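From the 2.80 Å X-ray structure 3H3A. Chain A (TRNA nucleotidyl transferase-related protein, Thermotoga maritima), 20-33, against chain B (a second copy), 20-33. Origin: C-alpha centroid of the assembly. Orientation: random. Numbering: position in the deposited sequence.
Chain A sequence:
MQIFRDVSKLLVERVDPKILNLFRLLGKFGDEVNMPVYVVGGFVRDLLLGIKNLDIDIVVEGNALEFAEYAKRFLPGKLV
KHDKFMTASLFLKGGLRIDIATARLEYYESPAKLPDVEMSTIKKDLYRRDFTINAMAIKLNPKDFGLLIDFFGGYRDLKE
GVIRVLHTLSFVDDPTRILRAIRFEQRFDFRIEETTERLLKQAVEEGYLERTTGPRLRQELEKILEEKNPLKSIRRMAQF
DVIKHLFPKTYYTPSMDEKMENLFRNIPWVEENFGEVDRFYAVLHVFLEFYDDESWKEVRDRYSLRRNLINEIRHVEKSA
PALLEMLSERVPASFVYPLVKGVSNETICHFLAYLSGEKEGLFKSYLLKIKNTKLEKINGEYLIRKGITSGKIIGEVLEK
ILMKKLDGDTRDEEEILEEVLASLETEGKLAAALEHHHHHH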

ATOM      1  N   LEU A  20      -3.215  -0.270  12.841  1.00 86.26           N
ATOM      2  CA  LEU A  20      -3.870   0.833  13.545  1.00 82.13           C
ATOM      3  C   LEU A  20      -4.818   1.560  12.610  1.00 83.19           C
ATOM      4  O   LEU A  20      -5.987   1.783  12.939  1.00 83.91           O
ATOM      5  N   ASN A  21      -4.311   1.926  11.437  1.00 78.34           N
ATOM      6  CA  ASN A  21      -5.130   2.636  10.469  1.00 78.78           C
ATOM      7  C   ASN A  21      -6.391   1.844  10.127  1.00 76.86           C
ATOM      8  O   ASN A  21      -7.436   2.411   9.786  1.00 78.23           O
ATOM      9  N   LEU A  22      -6.295   0.526  10.242  1.00 70.91           N
ATOM     10  CA  LEU A  22      -7.442  -0.333  10.002  1.00 71.16           C
ATOM     11  C   LEU A  22      -8.451  -0.202  11.114  1.00 77.85           C
ATOM     12  O   LEU A  22      -9.625   0.065  10.858  1.00 78.73           O
ATOM     13  N   PHE A  23      -7.996  -0.386  12.352  1.00 79.01           N
ATOM     14  CA  PHE A  23      -8.873  -0.212  13.496  1.00 79.02           C
ATOM     15  C   PHE A  23      -9.487   1.182  13.411  1.00 75.61           C
ATOM     16  O   PHE A  23     -10.701   1.338  13.530  1.00 72.36           O
ATOM     17  N   ARG A  24      -8.651   2.192  13.184  1.00 75.00           N
ATOM     18  CA  ARG A  24      -9.137   3.570  13.090  1.00 75.02           C
ATOM     19  C   ARG A  24     -10.229   3.664  12.045  1.00 72.54           C
ATOM     20  O   ARG A  24     -11.287   4.247  12.286  1.00 66.61           O
ATOM     21  N   LEU A  25      -9.958   3.088  10.877  1.00 74.67           N
ATOM     22  CA  LEU A  25     -10.876   3.164   9.752  1.00 70.83           C
ATOM     23  C   LEU A  25     -12.150   2.371  10.019  1.00 69.21           C
ATOM     24  O   LEU A  25     -13.267   2.870   9.810  1.00 61.17           O
ATOM     25  N   LEU A  26     -11.984   1.142  10.498  1.00 65.14           N
ATOM     26  CA  LEU A  26     -13.125   0.273  10.773  1.00 71.25           C
ATOM     27  C   LEU A  26     -14.056   0.958  11.743  1.00 73.47           C
ATOM     28  O   LEU A  26     -15.277   0.861  11.638  1.00 72.50           O
ATOM     29  N   GLY A  27     -13.458   1.664  12.691  1.00 75.22           N
ATOM     30  CA  GLY A  27     -14.220   2.387  13.684  1.00 80.46           C
ATOM     31  C   GLY A  27     -15.038   3.477  13.041  1.00 75.87           C
ATOM     32  O   GLY A  27     -16.245   3.577  13.283  1.00 70.76           O
ATOM     33  N   LYS A  28     -14.385   4.295  12.220  1.00 71.59           N
ATOM     34  CA  LYS A  28     -15.108   5.338  11.521  1.00 72.48           C
ATOM     35  C   LYS A  28     -16.260   4.714  10.707  1.00 72.62           C
ATOM     36  O   LYS A  28     -17.395   5.207  10.770  1.00 65.72           O
ATOM     37  N   PHE A  29     -15.993   3.618   9.984  1.00 70.93           N
ATOM     38  CA  PHE A  29     -17.056   2.961   9.210  1.00 73.35           C
ATOM     39  C   PHE A  29     -18.187   2.584  10.133  1.00 75.83           C
ATOM     40  O   PHE A  29     -19.347   2.646   9.750  1.00 80.18           O
ATOM     41  N   GLY A  30     -17.842   2.162  11.342  1.00 73.54           N
ATOM     42  CA  GLY A  30     -18.857   1.875  12.328  1.00 85.32           C
ATOM     43  C   GLY A  30     -19.802   3.055  12.468  1.00 92.53           C
ATOM     44  O   GLY A  30     -21.009   2.935  12.243  1.00 95.22           O
ATOM     45  N   ASP A  31     -19.250   4.207  12.830  1.00 88.58           N
ATOM     46  CA  ASP A  31     -20.051   5.411  12.998  1.00 87.76           C
ATOM     47  C   ASP A  31     -20.866   5.715  11.745  1.00 81.26           C
ATOM     48  O   ASP A  31     -22.063   6.011  11.818  1.00 82.29           O
ATOM     49  N   GLU A  32     -20.218   5.639  10.591  1.00 75.57           N
ATOM     50  CA  GLU A  32     -20.893   5.951   9.334  1.00 69.40           C
ATOM     51  C   GLU A  32     -22.190   5.147   9.125  1.00 76.69           C
ATOM     52  O   GLU A  32     -23.160   5.684   8.610  1.00 90.90           O
ATOM     53  N   VAL A  33     -22.222   3.884   9.552  1.00 72.10           N
ATOM     54  CA  VAL A  33     -23.434   3.066   9.410  1.00 84.18           C
ATOM     55  C   VAL A  33     -24.171   2.767  10.718  1.00 88.34           C
ATOM     56  O   VAL A  33     -25.120   1.977  10.730  1.00 88.27           O
TER
ATOM     57  N   LEU B  20     -10.700   9.559   0.348  1.00 79.80           N
ATOM     58  CA  LEU B  20     -11.782   9.645   1.315  1.00 80.06           C
ATOM     59  C   LEU B  20     -11.405   8.893   2.590  1.00 82.44           C
ATOM     60  O   LEU B  20     -12.039   9.052   3.632  1.00 84.24           O
ATOM     61  N   ASN B  21     -10.363   8.074   2.499  1.00 76.73           N
ATOM     62  CA  ASN B  21      -9.856   7.350   3.653  1.00 72.05           C
ATOM     63  C   ASN B  21      -8.891   8.223   4.399  1.00 78.60           C
ATOM     64  O   ASN B  21      -8.925   8.304   5.624  1.00 86.13           O
ATOM     65  N   LEU B  22      -8.008   8.856   3.634  1.00 83.23           N
ATOM     66  CA  LEU B  22      -7.009   9.775   4.158  1.00 73.28           C
ATOM     67  C   LEU B  22      -7.693  10.914   4.905  1.00 77.44           C
ATOM     68  O   LEU B  22      -7.200  11.377   5.925  1.00 74.77           O
ATOM     69  N   PHE B  23      -8.839  11.362   4.405  1.00 81.25           N
ATOM     70  CA  PHE B  23      -9.616  12.345   5.145  1.00 84.95           C
ATOM     71  C   PHE B  23     -10.030  11.794   6.509  1.00 86.74           C
ATOM     72  O   PHE B  23      -9.778  12.417   7.531  1.00 84.78           O
ATOM     73  N   ARG B  24     -10.671  10.629   6.516  1.00 87.07           N
ATOM     74  CA  ARG B  24     -11.094   9.988   7.753  1.00 72.02           C
ATOM     75  C   ARG B  24      -9.923   9.881   8.715  1.00 72.64           C
ATOM     76  O   ARG B  24     -10.059  10.148   9.905  1.00 68.91           O
ATOM     77  N   LEU B  25      -8.770   9.493   8.183  1.00 73.79           N
ATOM     78  CA  LEU B  25      -7.572   9.316   8.992  1.00 73.16           C
ATOM     79  C   LEU B  25      -7.025  10.647   9.513  1.00 75.75           C
ATOM     80  O   LEU B  25      -6.809  10.801  10.714  1.00 75.15           O
ATOM     81  N   LEU B  26      -6.790  11.596   8.607  1.00 70.72           N
ATOM     82  CA  LEU B  26      -6.351  12.927   8.993  1.00 72.01           C
ATOM     83  C   LEU B  26      -7.255  13.501  10.077  1.00 78.40           C
ATOM     84  O   LEU B  26      -6.796  14.212  10.955  1.00 84.27           O
ATOM     85  N   GLY B  27      -8.539  13.178  10.023  1.00 72.32           N
ATOM     86  CA  GLY B  27      -9.477  13.686  11.000  1.00 75.49           C
ATOM     87  C   GLY B  27      -9.409  12.941  12.318  1.00 82.14           C
ATOM     88  O   GLY B  27      -9.799  13.464  13.355  1.00 83.25           O
ATOM     89  N   LYS B  28      -8.916  11.709  12.284  1.00 82.41           N
ATOM     90  CA  LYS B  28      -8.831  10.900  13.490  1.00 66.70           C
ATOM     91  C   LYS B  28      -7.554  11.281  14.218  1.00 69.00           C
ATOM     92  O   LYS B  28      -7.553  11.464  15.422  1.00 65.18           O
ATOM     93  N   PHE B  29      -6.468  11.422  13.473  1.00 79.38           N
ATOM     94  CA  PHE B  29      -5.251  12.003  14.015  1.00 84.95           C
ATOM     95  C   PHE B  29      -5.567  13.294  14.766  1.00 87.36           C
ATOM     96  O   PHE B  29      -5.184  13.468  15.920  1.00 93.11           O
ATOM     97  N   GLY B  30      -6.261  14.203  14.089  1.00 87.82           N
ATOM     98  CA  GLY B  30      -6.734  15.422  14.709  1.00 87.32           C
ATOM     99  C   GLY B  30      -7.310  15.186  16.094  1.00 86.67           C
ATOM    100  O   GLY B  30      -6.899  15.835  17.051  1.00 86.32           O
ATOM    101  N   ASP B  31      -8.256  14.260  16.207  1.00 76.05           N
ATOM    102  CA  ASP B  31      -8.875  13.985  17.496  1.00 65.62           C
ATOM    103  C   ASP B  31      -7.872  13.407  18.494  1.00 70.73           C
ATOM    104  O   ASP B  31      -7.953  13.686  19.682  1.00 75.00           O
ATOM    105  N   GLU B  32      -6.915  12.627  17.998  1.00 69.07           N
ATOM    106  CA  GLU B  32      -5.956  11.933  18.849  1.00 62.28           C
ATOM    107  C   GLU B  32      -4.972  12.908  19.403  1.00 72.86           C
ATOM    108  O   GLU B  32      -4.617  12.868  20.585  1.00 81.49           O
ATOM    109  N   VAL B  33      -4.541  13.790  18.521  1.00 75.66           N
ATOM    110  CA  VAL B  33      -3.508  14.762  18.817  1.00 84.47           C
ATOM    111  C   VAL B  33      -4.159  16.077  19.302  1.00 87.64           C
ATOM    112  O   VAL B  33      -3.501  17.109  19.484  1.00 87.23           O
TER

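The two copies meet through the same helix, and the two axes cross at 99°, 9.9 Å apart at their closest. The stretches come closest around Leu25, where the CA atoms of Leu25(A) and Leu25(B) lie 7.0 Å apart. The contact buries 566 Å² in all.

Leu25 forms the apolar centre. Its CA-to-CB bond points sideways in both chains, but chi2 is t and the end of the side chain comes nearer the partner. Leu25(A) CG lies 4.1 Å from Leu25(B) CD2. The chi1 angle is m in chain B (-75°) and lies off the wells in chain A (-92°).

Arg24 has the most area covered by the partner in each chain. Its CA-to-CB bond points toward the other helix, and the side chain enters a hole formed by Leu25, Lys28, Phe29 and Glu32 of the partner. Chi1 is m, and chi2 and chi3 are both t. This extended chain carries the guanidinium along the crossing helix to Glu32, one end of the hole. Arg24(A) NE donates to Glu32(B) OE1 at 2.7 Å, and Arg24(A) NH2 makes a weak bond to Glu32(B) OE2 at 3.0 Å. The reverse pair is tighter: Arg24(B) NE to Glu32(A) OE1 is 2.5 Å, and Arg24(B) NH2 to Glu32(A) OE2 is 2.8 Å. Both pairs are two-pronged salt bridges.

Glu32 also points toward the partner. Its m, t rotamer extends the carboxylate to meet the arginine side-on, near the guanidinium plane. Lys28 of the same helix adds a second positive charge. Lys28(A) NZ lies 3.3 Å from Glu32(A) OE1, and Lys28(B) NZ is likewise 3.3 Å from Glu32(B) OE1. These are salt bridges within each chain. In both lysines chi1 is off the wells, near -140°, while chi3 and chi4 are t. Their aliphatic part also packs against the arginine: Arg24(A) CG is 4.0 Å from Lys28(B) CD.

Phe29 has chi1 m in both chains. Its CA-to-CB bond points sideways, but the ring reaches the partner and presents its edge to one face of the guanidinium. Phe29(A) CE2 is 3.5 Å from Arg24(B) CZ, and Phe29(B) CE2 is 3.5 Å from Arg24(A) NH1.

Asn21 borders the leucine centre. Asn21(B) OD1 lies 3.5 Å from Leu25(A) CD2 and accepts a weak hydrogen bond from Arg24(B) NH1 at 2.9 Å. Chi1 is m in Asn21(A) (-78°) but off the wells in Asn21(B) (-98°). The end of Asn21(A) comes near Leu25(B) and Phe29(B).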

ATOM      1  CB  LEU A  20      -2.862   1.828  14.102  1.00 79.99           C
ATOM      2  CG  LEU A  20      -2.776   1.998  15.621  1.00 88.86           C
ATOM      3  CD1 LEU A  20      -2.159   3.350  15.924  1.00 80.22           C
ATOM      4  CD2 LEU A  20      -4.135   1.874  16.293  1.00 92.07           C
ATOM      5  CB  ASN A  21      -4.317   2.997   9.222  1.00 80.33           C
ATOM      6  CG  ASN A  21      -3.418   4.218   9.440  1.00 88.43           C
ATOM      7  OD1 ASN A  21      -2.228   4.185   9.138  1.00 86.98           O
ATOM      8  ND2 ASN A  21      -3.992   5.295   9.973  1.00 94.11           N
ATOM      9  CB  LEU A  22      -7.009  -1.785   9.829  1.00 77.56           C
ATOM     10  CG  LEU A  22      -7.079  -2.215   8.372  1.00 91.06           C
ATOM     11  CD1 LEU A  22      -5.801  -2.896   7.934  1.00 98.32           C
ATOM     12  CD2 LEU A  22      -8.299  -3.105   8.168  1.00103.55           C
ATOM     13  CB  PHE A  23      -8.127  -0.377  14.817  1.00 85.45           C
ATOM     14  CG  PHE A  23      -7.580  -1.752  15.048  1.00 85.28           C
ATOM     15  CD1 PHE A  23      -8.417  -2.847  15.114  1.00 92.29           C
ATOM     16  CD2 PHE A  23      -6.223  -1.943  15.236  1.00 85.63           C
ATOM     17  CE1 PHE A  23      -7.910  -4.120  15.337  1.00 89.43           C
ATOM     18  CE2 PHE A  23      -5.712  -3.205  15.458  1.00 92.53           C
ATOM     19  CZ  PHE A  23      -6.559  -4.298  15.507  1.00 87.94           C
ATOM     20  CB  ARG A  24      -8.009   4.523  12.699  1.00 65.88           C
ATOM     21  CG  ARG A  24      -7.067   4.897  13.823  1.00 68.74           C
ATOM     22  CD  ARG A  24      -5.955   5.762  13.284  1.00 75.37           C
ATOM     23  NE  ARG A  24      -5.004   6.165  14.309  1.00 77.89           N
ATOM     24  CZ  ARG A  24      -3.687   6.060  14.185  1.00 80.46           C
ATOM     25  NH1 ARG A  24      -3.159   5.569  13.068  1.00 71.87           N
ATOM     26  NH2 ARG A  24      -2.901   6.466  15.175  1.00 82.23           N
ATOM     27  CB  LEU A  25     -10.182   2.689   8.478  1.00 68.62           C
ATOM     28  CG  LEU A  25      -9.505   3.784   7.650  1.00 79.34           C
ATOM     29  CD1 LEU A  25      -8.681   3.207   6.519  1.00 70.55           C
ATOM     30  CD2 LEU A  25     -10.537   4.729   7.084  1.00 89.52           C
ATOM     31  CB  LEU A  26     -12.661  -1.062  11.356  1.00 73.15           C
ATOM     32  CG  LEU A  26     -12.168  -2.054  10.305  1.00 74.23           C
ATOM     33  CD1 LEU A  26     -11.377  -3.137  10.960  1.00 77.02           C
ATOM     34  CD2 LEU A  26     -13.333  -2.626   9.522  1.00 69.97           C
ATOM     35  CB  LYS A  28     -14.172   6.195  10.663  1.00 66.37           C
ATOM     36  CG  LYS A  28     -14.494   7.712  10.680  1.00 65.89           C
ATOM     37  CD  LYS A  28     -15.861   7.999  10.107  1.00 74.57           C
ATOM     38  CE  LYS A  28     -16.127   9.481   9.923  1.00 77.75           C
ATOM     39  NZ  LYS A  28     -17.452   9.735   9.213  1.00 79.05           N
ATOM     40  CB  PHE A  29     -16.589   1.684   8.516  1.00 73.37           C
ATOM     41  CG  PHE A  29     -15.451   1.876   7.582  1.00 78.00           C
ATOM     42  CD1 PHE A  29     -14.632   0.808   7.260  1.00 71.95           C
ATOM     43  CD2 PHE A  29     -15.183   3.119   7.037  1.00 79.72           C
ATOM     44  CE1 PHE A  29     -13.571   0.974   6.405  1.00 73.67           C
ATOM     45  CE2 PHE A  29     -14.120   3.295   6.189  1.00 80.61           C
ATOM     46  CZ  PHE A  29     -13.312   2.217   5.869  1.00 83.51           C
ATOM     47  CB  ASP A  31     -19.162   6.604  13.347  1.00 96.33           C
ATOM     48  CG  ASP A  31     -18.755   6.619  14.804  1.00105.89           C
ATOM     49  OD1 ASP A  31     -19.243   5.752  15.561  1.00115.25           O
ATOM     50  OD2 ASP A  31     -17.950   7.497  15.191  1.00104.46           O
ATOM     51  CB  GLU A  32     -19.926   5.806   8.161  1.00 62.98           C
ATOM     52  CG  GLU A  32     -18.683   6.687   8.291  1.00 70.31           C
ATOM     53  CD  GLU A  32     -17.766   6.616   7.080  1.00 80.92           C
ATOM     54  OE1 GLU A  32     -16.777   7.371   7.040  1.00 77.52           O
ATOM     55  OE2 GLU A  32     -18.026   5.807   6.166  1.00 88.63           O
ATOM     56  CB  VAL A  33     -23.142   1.719   8.742  1.00 85.77           C
ATOM     57  CG1 VAL A  33     -22.443   1.929   7.399  1.00 79.65           C
ATOM     58  CG2 VAL A  33     -22.322   0.830   9.690  1.00 81.05           C
TER
ATOM     59  CB  LEU B  20     -13.072   9.100   0.705  1.00 79.26           C
ATOM     60  CG  LEU B  20     -14.437   9.376   1.338  1.00 70.49           C
ATOM     61  CD1 LEU B  20     -15.097   8.114   1.889  1.00 64.19           C
ATOM     62  CD2 LEU B  20     -14.346  10.449   2.387  1.00 62.47           C
ATOM     63  CB  ASN B  21      -9.109   6.099   3.210  1.00 73.58           C
ATOM     64  CG  ASN B  21      -9.958   4.847   3.280  1.00 74.15           C
ATOM     65  OD1 ASN B  21     -11.151   4.892   3.599  1.00 63.54           O
ATOM     66  ND2 ASN B  21      -9.337   3.715   2.976  1.00 79.06           N
ATOM     67  CB  LEU B  22      -6.171  10.313   3.011  1.00 63.19           C
ATOM     68  CG  LEU B  22      -4.776  10.811   3.321  1.00 83.27           C
ATOM     69  CD1 LEU B  22      -3.892   9.657   3.737  1.00 87.55           C
ATOM     70  CD2 LEU B  22      -4.211  11.488   2.084  1.00 95.55           C
ATOM     71  CB  PHE B  23     -10.853  12.783   4.365  1.00 77.27           C
ATOM     72  CG  PHE B  23     -10.554  13.705   3.230  1.00 79.29           C
ATOM     73  CD1 PHE B  23      -9.274  14.205   3.045  1.00 78.81           C
ATOM     74  CD2 PHE B  23     -11.555  14.082   2.347  1.00 79.23           C
ATOM     75  CE1 PHE B  23      -8.997  15.057   1.994  1.00 80.15           C
ATOM     76  CE2 PHE B  23     -11.284  14.933   1.298  1.00 78.87           C
ATOM     77  CZ  PHE B  23     -10.003  15.425   1.121  1.00 78.33           C
ATOM     78  CB  ARG B  24     -11.625   8.587   7.471  1.00 63.82           C
ATOM     79  CG  ARG B  24     -12.887   8.522   6.633  1.00 64.72           C
ATOM     80  CD  ARG B  24     -13.286   7.080   6.467  1.00 73.21           C
ATOM     81  NE  ARG B  24     -14.601   6.878   5.868  1.00 80.70           N
ATOM     82  CZ  ARG B  24     -14.799   6.377   4.652  1.00 74.98           C
ATOM     83  NH1 ARG B  24     -13.764   6.036   3.896  1.00 61.86           N
ATOM     84  NH2 ARG B  24     -16.031   6.218   4.197  1.00 70.57           N
ATOM     85  CB  LEU B  25      -6.496   8.564   8.209  1.00 69.83           C
ATOM     86  CG  LEU B  25      -6.680   7.058   8.026  1.00 69.78           C
ATOM     87  CD1 LEU B  25      -5.482   6.474   7.306  1.00 76.96           C
ATOM     88  CD2 LEU B  25      -6.851   6.376   9.360  1.00 61.69           C
ATOM     89  CB  LEU B  26      -6.321  13.861   7.787  1.00 69.27           C
ATOM     90  CG  LEU B  26      -5.133  13.588   6.875  1.00 70.37           C
ATOM     91  CD1 LEU B  26      -5.293  14.340   5.584  1.00 68.65           C
ATOM     92  CD2 LEU B  26      -3.828  13.950   7.566  1.00 64.72           C
ATOM     93  CB  LYS B  28      -8.850   9.406  13.147  1.00 65.06           C
ATOM     94  CG  LYS B  28      -9.687   8.554  14.087  1.00 65.54           C
ATOM     95  CD  LYS B  28      -8.892   8.103  15.287  1.00 75.27           C
ATOM     96  CE  LYS B  28      -9.785   7.778  16.473  1.00 82.10           C
ATOM     97  NZ  LYS B  28      -8.931   7.574  17.675  1.00 90.72           N
ATOM     98  CB  PHE B  29      -4.271  12.316  12.887  1.00 91.44           C
ATOM     99  CG  PHE B  29      -3.870  11.120  12.079  1.00 84.69           C
ATOM    100  CD1 PHE B  29      -3.249  11.282  10.852  1.00 77.46           C
ATOM    101  CD2 PHE B  29      -4.121   9.836  12.543  1.00 76.05           C
ATOM    102  CE1 PHE B  29      -2.873  10.193  10.109  1.00 78.95           C
ATOM    103  CE2 PHE B  29      -3.750   8.743  11.801  1.00 78.23           C
ATOM    104  CZ  PHE B  29      -3.123   8.922  10.581  1.00 80.28           C
ATOM    105  CB  ASP B  31     -10.090  13.072  17.351  1.00 59.70           C
ATOM    106  CG  ASP B  31     -11.354  13.826  16.942  1.00 87.80           C
ATOM    107  OD1 ASP B  31     -11.277  15.053  16.703  1.00 93.42           O
ATOM    108  OD2 ASP B  31     -12.435  13.191  16.858  1.00 97.47           O
ATOM    109  CB  GLU B  32      -5.189  10.871  18.057  1.00 70.52           C
ATOM    110  CG  GLU B  32      -6.003   9.608  17.762  1.00 83.24           C
ATOM    111  CD  GLU B  32      -5.341   8.720  16.731  1.00 89.52           C
ATOM    112  OE1 GLU B  32      -6.034   7.813  16.215  1.00 87.00           O
ATOM    113  OE2 GLU B  32      -4.138   8.939  16.437  1.00 88.02           O
ATOM    114  CB  VAL B  33      -2.640  14.945  17.555  1.00 83.75           C
ATOM    115  CG1 VAL B  33      -2.859  16.320  16.909  1.00 84.38           C
ATOM    116  CG2 VAL B  33      -1.182  14.665  17.870  1.00 77.09           C
TER